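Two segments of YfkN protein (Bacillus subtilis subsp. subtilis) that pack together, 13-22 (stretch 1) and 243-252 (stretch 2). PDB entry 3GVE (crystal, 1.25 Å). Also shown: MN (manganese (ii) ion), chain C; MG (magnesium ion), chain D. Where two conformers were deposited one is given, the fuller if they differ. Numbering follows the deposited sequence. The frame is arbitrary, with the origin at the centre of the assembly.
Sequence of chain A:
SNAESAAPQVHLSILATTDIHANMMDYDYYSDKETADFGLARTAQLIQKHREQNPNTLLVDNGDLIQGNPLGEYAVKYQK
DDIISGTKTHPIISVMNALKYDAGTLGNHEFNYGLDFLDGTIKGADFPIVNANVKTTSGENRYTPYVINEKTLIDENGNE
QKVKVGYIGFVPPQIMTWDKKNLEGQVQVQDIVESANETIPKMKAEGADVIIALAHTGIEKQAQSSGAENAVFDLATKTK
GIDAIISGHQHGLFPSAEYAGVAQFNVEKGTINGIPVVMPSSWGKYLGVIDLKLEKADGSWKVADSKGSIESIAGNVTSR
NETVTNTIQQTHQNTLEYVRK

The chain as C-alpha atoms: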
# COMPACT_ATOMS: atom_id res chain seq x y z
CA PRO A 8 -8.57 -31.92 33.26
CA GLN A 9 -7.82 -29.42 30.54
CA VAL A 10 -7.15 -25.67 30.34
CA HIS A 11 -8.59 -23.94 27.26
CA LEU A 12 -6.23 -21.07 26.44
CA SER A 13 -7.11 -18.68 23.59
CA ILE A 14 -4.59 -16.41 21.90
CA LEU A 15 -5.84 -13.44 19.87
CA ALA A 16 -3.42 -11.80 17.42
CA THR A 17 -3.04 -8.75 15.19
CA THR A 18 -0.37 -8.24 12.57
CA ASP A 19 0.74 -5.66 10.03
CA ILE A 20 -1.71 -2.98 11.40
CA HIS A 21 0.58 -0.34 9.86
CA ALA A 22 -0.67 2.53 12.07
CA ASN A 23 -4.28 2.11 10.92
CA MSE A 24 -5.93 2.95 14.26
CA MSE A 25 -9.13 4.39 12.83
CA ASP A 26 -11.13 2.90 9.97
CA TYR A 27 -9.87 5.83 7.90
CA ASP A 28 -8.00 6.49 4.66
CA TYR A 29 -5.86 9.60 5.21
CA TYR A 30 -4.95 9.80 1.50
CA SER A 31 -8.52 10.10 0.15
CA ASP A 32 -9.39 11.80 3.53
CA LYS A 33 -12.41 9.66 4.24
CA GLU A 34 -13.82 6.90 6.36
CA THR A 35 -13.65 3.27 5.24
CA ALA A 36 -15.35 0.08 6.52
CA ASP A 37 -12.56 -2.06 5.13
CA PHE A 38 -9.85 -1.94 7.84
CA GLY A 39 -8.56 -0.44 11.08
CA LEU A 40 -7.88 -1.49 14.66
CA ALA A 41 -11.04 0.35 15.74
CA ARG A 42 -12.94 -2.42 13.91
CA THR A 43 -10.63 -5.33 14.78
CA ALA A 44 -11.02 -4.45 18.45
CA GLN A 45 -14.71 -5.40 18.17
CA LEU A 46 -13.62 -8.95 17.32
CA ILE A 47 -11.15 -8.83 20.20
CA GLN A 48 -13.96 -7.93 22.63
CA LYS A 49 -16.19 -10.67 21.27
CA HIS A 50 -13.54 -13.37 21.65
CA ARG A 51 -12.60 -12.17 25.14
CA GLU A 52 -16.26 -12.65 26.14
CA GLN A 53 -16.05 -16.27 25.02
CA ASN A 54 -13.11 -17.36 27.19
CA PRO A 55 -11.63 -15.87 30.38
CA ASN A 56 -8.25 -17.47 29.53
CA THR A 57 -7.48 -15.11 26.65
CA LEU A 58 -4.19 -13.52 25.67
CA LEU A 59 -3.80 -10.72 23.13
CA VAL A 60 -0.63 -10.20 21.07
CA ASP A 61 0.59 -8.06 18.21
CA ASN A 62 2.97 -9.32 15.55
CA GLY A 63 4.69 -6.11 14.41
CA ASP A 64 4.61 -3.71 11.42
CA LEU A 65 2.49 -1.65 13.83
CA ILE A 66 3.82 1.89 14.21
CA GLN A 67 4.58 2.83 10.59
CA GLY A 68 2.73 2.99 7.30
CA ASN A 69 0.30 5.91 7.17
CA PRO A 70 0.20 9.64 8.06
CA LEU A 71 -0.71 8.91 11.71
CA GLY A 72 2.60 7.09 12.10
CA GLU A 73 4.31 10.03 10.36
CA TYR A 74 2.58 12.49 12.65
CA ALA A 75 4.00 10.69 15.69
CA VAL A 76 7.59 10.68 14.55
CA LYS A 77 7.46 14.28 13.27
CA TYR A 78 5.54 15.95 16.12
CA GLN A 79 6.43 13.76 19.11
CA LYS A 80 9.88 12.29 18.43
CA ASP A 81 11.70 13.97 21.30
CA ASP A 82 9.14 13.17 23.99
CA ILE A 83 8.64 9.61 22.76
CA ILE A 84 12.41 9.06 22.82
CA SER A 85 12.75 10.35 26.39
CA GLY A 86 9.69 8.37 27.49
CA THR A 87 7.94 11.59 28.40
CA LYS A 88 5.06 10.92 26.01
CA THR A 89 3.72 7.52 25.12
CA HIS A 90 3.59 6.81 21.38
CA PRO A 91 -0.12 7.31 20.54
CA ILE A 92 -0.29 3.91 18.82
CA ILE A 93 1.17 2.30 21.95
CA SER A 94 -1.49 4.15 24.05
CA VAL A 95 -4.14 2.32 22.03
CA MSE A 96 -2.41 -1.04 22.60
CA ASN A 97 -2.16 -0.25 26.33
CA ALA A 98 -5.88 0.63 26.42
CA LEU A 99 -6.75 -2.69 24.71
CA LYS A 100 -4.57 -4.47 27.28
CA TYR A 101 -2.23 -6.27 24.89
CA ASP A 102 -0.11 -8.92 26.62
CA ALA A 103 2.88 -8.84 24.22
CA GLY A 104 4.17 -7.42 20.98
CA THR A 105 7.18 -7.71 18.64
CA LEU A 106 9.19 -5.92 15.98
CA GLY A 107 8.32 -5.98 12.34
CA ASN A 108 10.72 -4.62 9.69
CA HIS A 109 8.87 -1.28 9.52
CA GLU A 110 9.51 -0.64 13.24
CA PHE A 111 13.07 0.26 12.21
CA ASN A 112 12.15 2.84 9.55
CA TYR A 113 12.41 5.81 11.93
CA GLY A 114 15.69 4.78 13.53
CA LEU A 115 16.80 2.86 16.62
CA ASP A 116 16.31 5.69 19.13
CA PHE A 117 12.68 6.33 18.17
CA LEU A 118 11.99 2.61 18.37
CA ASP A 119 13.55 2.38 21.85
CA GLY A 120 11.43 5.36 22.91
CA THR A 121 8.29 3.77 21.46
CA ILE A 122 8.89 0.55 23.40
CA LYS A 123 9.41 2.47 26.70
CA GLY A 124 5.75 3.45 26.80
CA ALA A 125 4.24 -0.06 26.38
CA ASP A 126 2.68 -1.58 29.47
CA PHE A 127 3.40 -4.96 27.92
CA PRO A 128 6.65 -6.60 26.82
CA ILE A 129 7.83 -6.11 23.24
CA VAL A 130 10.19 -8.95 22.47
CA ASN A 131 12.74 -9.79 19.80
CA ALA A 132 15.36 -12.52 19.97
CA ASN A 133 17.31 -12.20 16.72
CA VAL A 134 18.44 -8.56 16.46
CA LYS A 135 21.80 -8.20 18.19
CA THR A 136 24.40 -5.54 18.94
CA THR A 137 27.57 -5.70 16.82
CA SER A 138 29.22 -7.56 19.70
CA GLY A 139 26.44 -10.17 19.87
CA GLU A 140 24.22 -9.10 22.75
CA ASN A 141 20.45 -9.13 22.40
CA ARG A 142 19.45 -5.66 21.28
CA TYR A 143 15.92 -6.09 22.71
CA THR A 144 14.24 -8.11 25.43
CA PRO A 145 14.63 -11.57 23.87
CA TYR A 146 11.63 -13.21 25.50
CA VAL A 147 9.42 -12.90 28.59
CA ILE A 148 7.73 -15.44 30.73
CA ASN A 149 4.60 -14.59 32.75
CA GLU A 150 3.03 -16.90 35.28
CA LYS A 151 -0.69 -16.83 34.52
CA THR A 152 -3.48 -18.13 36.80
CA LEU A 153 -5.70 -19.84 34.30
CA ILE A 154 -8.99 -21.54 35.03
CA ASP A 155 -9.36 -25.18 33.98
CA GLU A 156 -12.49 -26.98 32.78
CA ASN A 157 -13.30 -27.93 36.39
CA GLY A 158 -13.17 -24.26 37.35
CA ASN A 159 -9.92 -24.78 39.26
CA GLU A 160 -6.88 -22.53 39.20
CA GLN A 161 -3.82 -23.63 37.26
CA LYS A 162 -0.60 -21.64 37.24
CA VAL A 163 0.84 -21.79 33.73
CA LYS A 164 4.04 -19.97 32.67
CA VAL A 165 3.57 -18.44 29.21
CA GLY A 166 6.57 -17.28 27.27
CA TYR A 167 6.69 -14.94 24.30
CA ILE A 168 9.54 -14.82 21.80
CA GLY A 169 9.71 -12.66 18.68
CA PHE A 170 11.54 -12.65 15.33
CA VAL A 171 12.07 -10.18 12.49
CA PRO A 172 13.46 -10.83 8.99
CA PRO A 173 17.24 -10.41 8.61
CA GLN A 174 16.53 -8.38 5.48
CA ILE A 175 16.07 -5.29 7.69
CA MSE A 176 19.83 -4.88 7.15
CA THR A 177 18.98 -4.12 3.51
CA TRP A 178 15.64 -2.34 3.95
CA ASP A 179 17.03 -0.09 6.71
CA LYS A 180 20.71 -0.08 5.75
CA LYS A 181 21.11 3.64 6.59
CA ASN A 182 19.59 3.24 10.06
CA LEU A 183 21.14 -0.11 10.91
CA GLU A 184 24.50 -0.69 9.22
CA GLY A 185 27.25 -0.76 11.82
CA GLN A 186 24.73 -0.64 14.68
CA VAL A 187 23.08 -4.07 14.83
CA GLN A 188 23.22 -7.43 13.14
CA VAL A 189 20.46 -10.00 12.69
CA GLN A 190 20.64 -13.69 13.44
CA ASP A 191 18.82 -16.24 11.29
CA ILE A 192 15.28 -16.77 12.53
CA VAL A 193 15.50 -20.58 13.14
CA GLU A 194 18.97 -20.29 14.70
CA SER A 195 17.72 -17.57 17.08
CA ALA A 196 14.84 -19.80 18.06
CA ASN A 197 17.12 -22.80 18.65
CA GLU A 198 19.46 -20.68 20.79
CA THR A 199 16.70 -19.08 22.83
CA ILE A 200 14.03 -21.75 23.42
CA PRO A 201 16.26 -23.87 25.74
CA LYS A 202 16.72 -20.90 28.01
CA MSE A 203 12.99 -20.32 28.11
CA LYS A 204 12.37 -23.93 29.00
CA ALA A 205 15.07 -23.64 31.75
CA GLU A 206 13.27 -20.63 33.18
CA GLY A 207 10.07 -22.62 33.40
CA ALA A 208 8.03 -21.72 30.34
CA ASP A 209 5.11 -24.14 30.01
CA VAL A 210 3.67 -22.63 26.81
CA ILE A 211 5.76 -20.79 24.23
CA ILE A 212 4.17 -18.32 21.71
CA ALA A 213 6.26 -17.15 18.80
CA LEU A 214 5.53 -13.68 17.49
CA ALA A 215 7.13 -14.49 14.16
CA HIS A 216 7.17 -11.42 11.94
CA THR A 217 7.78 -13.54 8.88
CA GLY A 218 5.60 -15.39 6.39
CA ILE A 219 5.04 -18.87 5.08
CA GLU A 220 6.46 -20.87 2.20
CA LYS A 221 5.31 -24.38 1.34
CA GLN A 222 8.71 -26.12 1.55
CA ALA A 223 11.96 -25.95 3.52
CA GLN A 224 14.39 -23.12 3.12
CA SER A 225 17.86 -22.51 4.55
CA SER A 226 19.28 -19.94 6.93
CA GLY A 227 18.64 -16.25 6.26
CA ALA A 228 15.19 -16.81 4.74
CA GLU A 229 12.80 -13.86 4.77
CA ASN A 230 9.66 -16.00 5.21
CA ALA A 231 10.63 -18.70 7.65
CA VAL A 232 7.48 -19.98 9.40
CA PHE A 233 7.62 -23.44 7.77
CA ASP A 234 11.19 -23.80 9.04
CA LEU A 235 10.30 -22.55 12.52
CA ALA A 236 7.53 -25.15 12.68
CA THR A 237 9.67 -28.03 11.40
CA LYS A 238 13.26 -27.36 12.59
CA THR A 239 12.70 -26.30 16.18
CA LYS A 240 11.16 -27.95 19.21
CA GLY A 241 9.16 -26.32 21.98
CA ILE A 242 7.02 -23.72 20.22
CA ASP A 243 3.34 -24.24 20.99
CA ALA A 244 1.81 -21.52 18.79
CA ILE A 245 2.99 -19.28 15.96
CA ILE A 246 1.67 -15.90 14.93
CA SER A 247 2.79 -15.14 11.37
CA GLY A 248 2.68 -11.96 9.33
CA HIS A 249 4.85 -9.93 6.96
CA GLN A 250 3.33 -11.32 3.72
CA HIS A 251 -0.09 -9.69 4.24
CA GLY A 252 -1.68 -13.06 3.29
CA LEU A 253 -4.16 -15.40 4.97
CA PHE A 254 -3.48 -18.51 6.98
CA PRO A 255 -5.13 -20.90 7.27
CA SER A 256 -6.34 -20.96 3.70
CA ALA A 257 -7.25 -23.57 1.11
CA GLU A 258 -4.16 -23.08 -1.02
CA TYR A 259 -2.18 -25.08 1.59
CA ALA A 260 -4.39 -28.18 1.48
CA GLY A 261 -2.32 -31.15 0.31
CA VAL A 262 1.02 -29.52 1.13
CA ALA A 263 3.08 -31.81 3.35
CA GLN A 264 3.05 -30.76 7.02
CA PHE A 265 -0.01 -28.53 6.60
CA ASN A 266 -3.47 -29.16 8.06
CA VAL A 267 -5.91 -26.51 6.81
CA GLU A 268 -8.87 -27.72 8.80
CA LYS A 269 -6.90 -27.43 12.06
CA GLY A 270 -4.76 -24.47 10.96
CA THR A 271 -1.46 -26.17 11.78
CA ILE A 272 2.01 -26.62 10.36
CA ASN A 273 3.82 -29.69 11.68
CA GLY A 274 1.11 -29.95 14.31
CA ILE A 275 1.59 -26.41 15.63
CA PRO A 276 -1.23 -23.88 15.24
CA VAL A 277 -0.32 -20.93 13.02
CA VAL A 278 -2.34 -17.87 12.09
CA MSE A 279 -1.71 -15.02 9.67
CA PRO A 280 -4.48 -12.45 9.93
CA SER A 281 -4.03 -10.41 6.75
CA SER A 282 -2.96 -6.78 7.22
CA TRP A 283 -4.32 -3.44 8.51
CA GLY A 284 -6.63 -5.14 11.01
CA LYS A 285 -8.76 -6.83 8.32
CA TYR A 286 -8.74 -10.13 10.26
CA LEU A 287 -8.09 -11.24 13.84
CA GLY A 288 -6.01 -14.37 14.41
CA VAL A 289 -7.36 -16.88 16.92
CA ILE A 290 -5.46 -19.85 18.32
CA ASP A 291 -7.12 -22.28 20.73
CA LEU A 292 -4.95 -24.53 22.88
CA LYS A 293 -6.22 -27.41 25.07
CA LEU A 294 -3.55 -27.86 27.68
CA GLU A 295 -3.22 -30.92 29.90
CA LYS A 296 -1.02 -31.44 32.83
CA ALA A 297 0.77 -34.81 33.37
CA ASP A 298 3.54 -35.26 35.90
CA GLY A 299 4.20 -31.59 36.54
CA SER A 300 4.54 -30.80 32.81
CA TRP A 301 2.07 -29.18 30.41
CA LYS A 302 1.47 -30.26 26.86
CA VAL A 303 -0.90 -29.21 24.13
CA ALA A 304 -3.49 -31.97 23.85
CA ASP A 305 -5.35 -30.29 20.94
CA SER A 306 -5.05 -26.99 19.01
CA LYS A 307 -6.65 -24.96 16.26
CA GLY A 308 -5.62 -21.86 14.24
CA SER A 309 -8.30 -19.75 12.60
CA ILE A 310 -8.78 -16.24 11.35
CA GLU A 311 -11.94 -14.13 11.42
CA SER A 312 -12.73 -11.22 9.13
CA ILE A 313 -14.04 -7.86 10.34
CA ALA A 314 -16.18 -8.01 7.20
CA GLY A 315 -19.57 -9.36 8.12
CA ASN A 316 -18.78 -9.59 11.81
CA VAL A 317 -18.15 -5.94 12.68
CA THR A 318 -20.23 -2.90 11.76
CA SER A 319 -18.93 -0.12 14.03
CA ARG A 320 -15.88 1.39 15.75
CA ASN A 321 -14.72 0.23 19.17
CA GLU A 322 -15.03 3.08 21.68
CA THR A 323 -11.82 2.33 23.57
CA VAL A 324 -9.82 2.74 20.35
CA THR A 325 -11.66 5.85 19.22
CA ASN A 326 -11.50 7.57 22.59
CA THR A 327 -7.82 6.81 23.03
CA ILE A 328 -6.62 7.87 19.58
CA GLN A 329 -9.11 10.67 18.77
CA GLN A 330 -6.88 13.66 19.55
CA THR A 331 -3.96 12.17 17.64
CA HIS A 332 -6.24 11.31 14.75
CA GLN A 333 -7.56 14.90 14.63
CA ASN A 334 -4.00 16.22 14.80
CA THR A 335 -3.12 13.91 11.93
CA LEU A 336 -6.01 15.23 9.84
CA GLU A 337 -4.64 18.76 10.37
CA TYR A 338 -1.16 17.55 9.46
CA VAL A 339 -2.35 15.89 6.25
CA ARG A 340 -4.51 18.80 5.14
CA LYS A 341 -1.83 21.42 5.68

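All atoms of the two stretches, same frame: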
# COMPACT_ATOMS: atom_id res chain seq x y z
N SER A 13 -6.91 -19.30 24.89
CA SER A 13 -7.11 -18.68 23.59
C SER A 13 -6.08 -17.57 23.41
O SER A 13 -5.81 -16.82 24.33
CB SER A 13 -8.50 -18.08 23.48
OG SER A 13 -9.48 -19.09 23.48
N ILE A 14 -5.52 -17.48 22.22
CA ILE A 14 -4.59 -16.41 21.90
C ILE A 14 -5.16 -15.63 20.73
O ILE A 14 -5.43 -16.19 19.69
CB ILE A 14 -3.20 -16.98 21.48
CG1 ILE A 14 -2.61 -17.88 22.57
CG2 ILE A 14 -2.23 -15.85 21.15
CD1 ILE A 14 -1.64 -18.88 22.03
N LEU A 15 -5.36 -14.34 20.93
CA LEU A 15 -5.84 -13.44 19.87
C LEU A 15 -4.67 -12.63 19.34
O LEU A 15 -3.84 -12.21 20.13
CB LEU A 15 -6.90 -12.51 20.42
CG LEU A 15 -8.04 -13.17 21.22
CD1 LEU A 15 -9.02 -12.09 21.67
CD2 LEU A 15 -8.76 -14.24 20.40
N ALA A 16 -4.60 -12.42 18.03
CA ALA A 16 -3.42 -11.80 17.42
C ALA A 16 -3.72 -10.82 16.31
O ALA A 16 -4.54 -11.10 15.42
CB ALA A 16 -2.48 -12.89 16.86
N THR A 17 -3.02 -9.68 16.35
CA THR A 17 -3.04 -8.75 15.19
C THR A 17 -1.68 -8.75 14.53
O THR A 17 -0.64 -9.16 15.17
CB THR A 17 -3.43 -7.34 15.64
OG1 THR A 17 -2.60 -6.94 16.77
CG2 THR A 17 -4.88 -7.30 16.06
N THR A 18 -1.64 -8.39 13.27
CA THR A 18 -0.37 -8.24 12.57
C THR A 18 -0.48 -7.20 11.47
O THR A 18 -1.53 -7.01 10.89
CB THR A 18 0.13 -9.60 11.95
OG1 THR A 18 1.53 -9.51 11.62
CG2 THR A 18 -0.68 -9.99 10.70
N ASP A 19 0.64 -6.57 11.16
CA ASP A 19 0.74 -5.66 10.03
C ASP A 19 -0.38 -4.60 10.04
O ASP A 19 -0.94 -4.24 9.02
CB ASP A 19 0.80 -6.44 8.70
CG ASP A 19 2.08 -7.25 8.58
OD1 ASP A 19 3.07 -6.71 8.04
OD2 ASP A 19 2.09 -8.42 9.03
N ILE A 20 -0.66 -3.99 11.21
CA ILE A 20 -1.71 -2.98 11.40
C ILE A 20 -1.31 -1.71 10.66
O ILE A 20 -2.18 -1.00 10.12
CB ILE A 20 -1.94 -2.74 12.92
CG1 ILE A 20 -2.64 -3.91 13.54
CG2 ILE A 20 -2.75 -1.49 13.13
CD1 ILE A 20 -3.90 -4.20 13.15
N HIS A 21 -0.03 -1.42 10.63
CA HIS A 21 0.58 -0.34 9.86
C HIS A 21 -0.06 1.01 10.21
O HIS A 21 -0.39 1.81 9.34
CB HIS A 21 0.53 -0.65 8.35
CG HIS A 21 1.61 -1.58 7.88
ND1 HIS A 21 2.93 -1.21 7.86
CD2 HIS A 21 1.57 -2.86 7.45
CE1 HIS A 21 3.66 -2.22 7.42
NE2 HIS A 21 2.86 -3.24 7.17
N ALA A 22 -0.22 1.24 11.51
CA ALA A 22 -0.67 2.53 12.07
C ALA A 22 -2.12 2.89 11.73
O ALA A 22 -2.56 4.00 11.98
CB ALA A 22 0.28 3.68 11.67
N ASP A 243 4.72 -23.75 20.92
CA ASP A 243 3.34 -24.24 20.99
C ASP A 243 2.34 -23.53 20.09
O ASP A 243 1.28 -24.05 19.83
CB ASP A 243 2.85 -24.21 22.43
CG ASP A 243 3.74 -25.03 23.34
OD1 ASP A 243 3.85 -26.25 23.12
OD2 ASP A 243 4.37 -24.45 24.23
N ALA A 244 2.69 -22.32 19.65
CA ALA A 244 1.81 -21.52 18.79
C ALA A 244 2.65 -20.51 18.05
O ALA A 244 3.58 -19.98 18.62
CB ALA A 244 0.78 -20.80 19.65
N ILE A 245 2.29 -20.25 16.80
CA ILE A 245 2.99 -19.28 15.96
C ILE A 245 2.03 -18.26 15.37
O ILE A 245 1.07 -18.61 14.72
CB ILE A 245 3.75 -19.97 14.81
CG1 ILE A 245 4.78 -20.96 15.36
CG2 ILE A 245 4.43 -18.93 13.92
CD1 ILE A 245 5.36 -21.94 14.29
N ILE A 246 2.33 -16.99 15.62
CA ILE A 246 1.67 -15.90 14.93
C ILE A 246 2.60 -15.50 13.76
O ILE A 246 3.78 -15.26 13.97
CB ILE A 246 1.45 -14.68 15.84
CG1 ILE A 246 0.85 -15.08 17.21
CG2 ILE A 246 0.59 -13.63 15.14
CD1 ILE A 246 -0.37 -15.96 17.12
N SER A 247 2.04 -15.45 12.56
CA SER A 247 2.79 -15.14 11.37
C SER A 247 2.22 -13.86 10.79
O SER A 247 1.11 -13.47 11.05
CB SER A 247 2.66 -16.31 10.38
OG SER A 247 3.31 -16.07 9.14
N GLY A 248 3.04 -13.20 10.01
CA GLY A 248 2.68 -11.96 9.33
C GLY A 248 3.59 -11.72 8.12
O GLY A 248 3.97 -12.65 7.44
N HIS A 249 3.91 -10.44 7.93
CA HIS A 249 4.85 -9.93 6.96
C HIS A 249 4.31 -9.98 5.52
O HIS A 249 4.39 -9.01 4.82
CB HIS A 249 6.22 -10.61 7.10
CG HIS A 249 7.27 -10.04 6.20
ND1 HIS A 249 7.67 -8.72 6.26
CD2 HIS A 249 8.00 -10.62 5.22
CE1 HIS A 249 8.61 -8.52 5.35
NE2 HIS A 249 8.82 -9.65 4.71
N GLN A 250 3.79 -11.13 5.10
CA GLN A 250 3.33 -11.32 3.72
C GLN A 250 1.98 -10.66 3.41
O GLN A 250 1.63 -10.48 2.25
CB GLN A 250 3.25 -12.81 3.37
CG GLN A 250 4.58 -13.43 3.02
CD GLN A 250 4.53 -14.95 2.98
OE1 GLN A 250 3.71 -15.58 3.62
NE2 GLN A 250 5.44 -15.54 2.23
N HIS A 251 1.24 -10.29 4.44
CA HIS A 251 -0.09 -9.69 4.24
C HIS A 251 -1.07 -10.70 3.59
O HIS A 251 -2.04 -10.30 2.96
CB HIS A 251 -0.01 -8.36 3.44
CG HIS A 251 0.73 -7.24 4.13
ND1 HIS A 251 0.56 -5.93 3.77
CD2 HIS A 251 1.64 -7.24 5.13
CE1 HIS A 251 1.31 -5.16 4.53
NE2 HIS A 251 2.00 -5.93 5.35
N GLY A 252 -0.81 -11.99 3.77
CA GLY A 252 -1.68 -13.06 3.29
C GLY A 252 -2.61 -13.62 4.35
O GLY A 252 -2.74 -13.02 5.41
MN MN C . 3.72 -5.23 6.62
MG MG D . 6.86 -6.78 7.44
O HOH W 1 0.66 -10.24 7.31
O HOH W 2 5.14 -6.65 5.71
O HOH W 3 4.73 -4.01 5.02

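This is a contact of two parts, a small apolar packing between two nearly parallel strands that opens, at their C-terminal ends, into a polar site built around a manganese ion. The strands run the same way, 19° apart, with axes no closer than 8.2 Å, so side chains rather than backbone hydrogen bonds join them. Alternation sets the pattern: I14 and A16 point toward stretch 2, while L15 and T17 point away. I14 CD1 rests 3.9 Å from A244 CB, and A16 CB lies 3.6 Å from I246 CG2; an isoleucine thus faces an alanine in each pair, in opposite order.

The chains draw together along the register, from 8.8 Å between the CA atoms of I14 and A244 to 5.8 Å between those of T18 and G248. Glycine suits this narrow point: T18 OG1 sits 3.5 Å from G248 CA, and an ideal CB there would clash with both T18 OG1 and D19 OD2.

D19 is the hinge between packing and metal chemistry. Its OD2 accepts a hydrogen bond from H249 N at 2.9 Å and another from T18 OG1, also at 2.9 Å, and it takes a third from a water that in turn accepts from H251 N. With OD2 so held, OD1 binds manganese at 2.1 Å. H21 NE2 and H251 NE2 each bind the same ion at 2.2 Å. The ion explains the short approach of D19 OD1 to H251 NE2, 3.0 Å, which is shared coordination and not a hydrogen bond. The two histidine rings meet rim to rim, their planes at 58°, without stacking.

H249 points its CB away from stretch 1, and its ND1 binds magnesium at 2.4 Å; one water ligates both metals, linking the two sites.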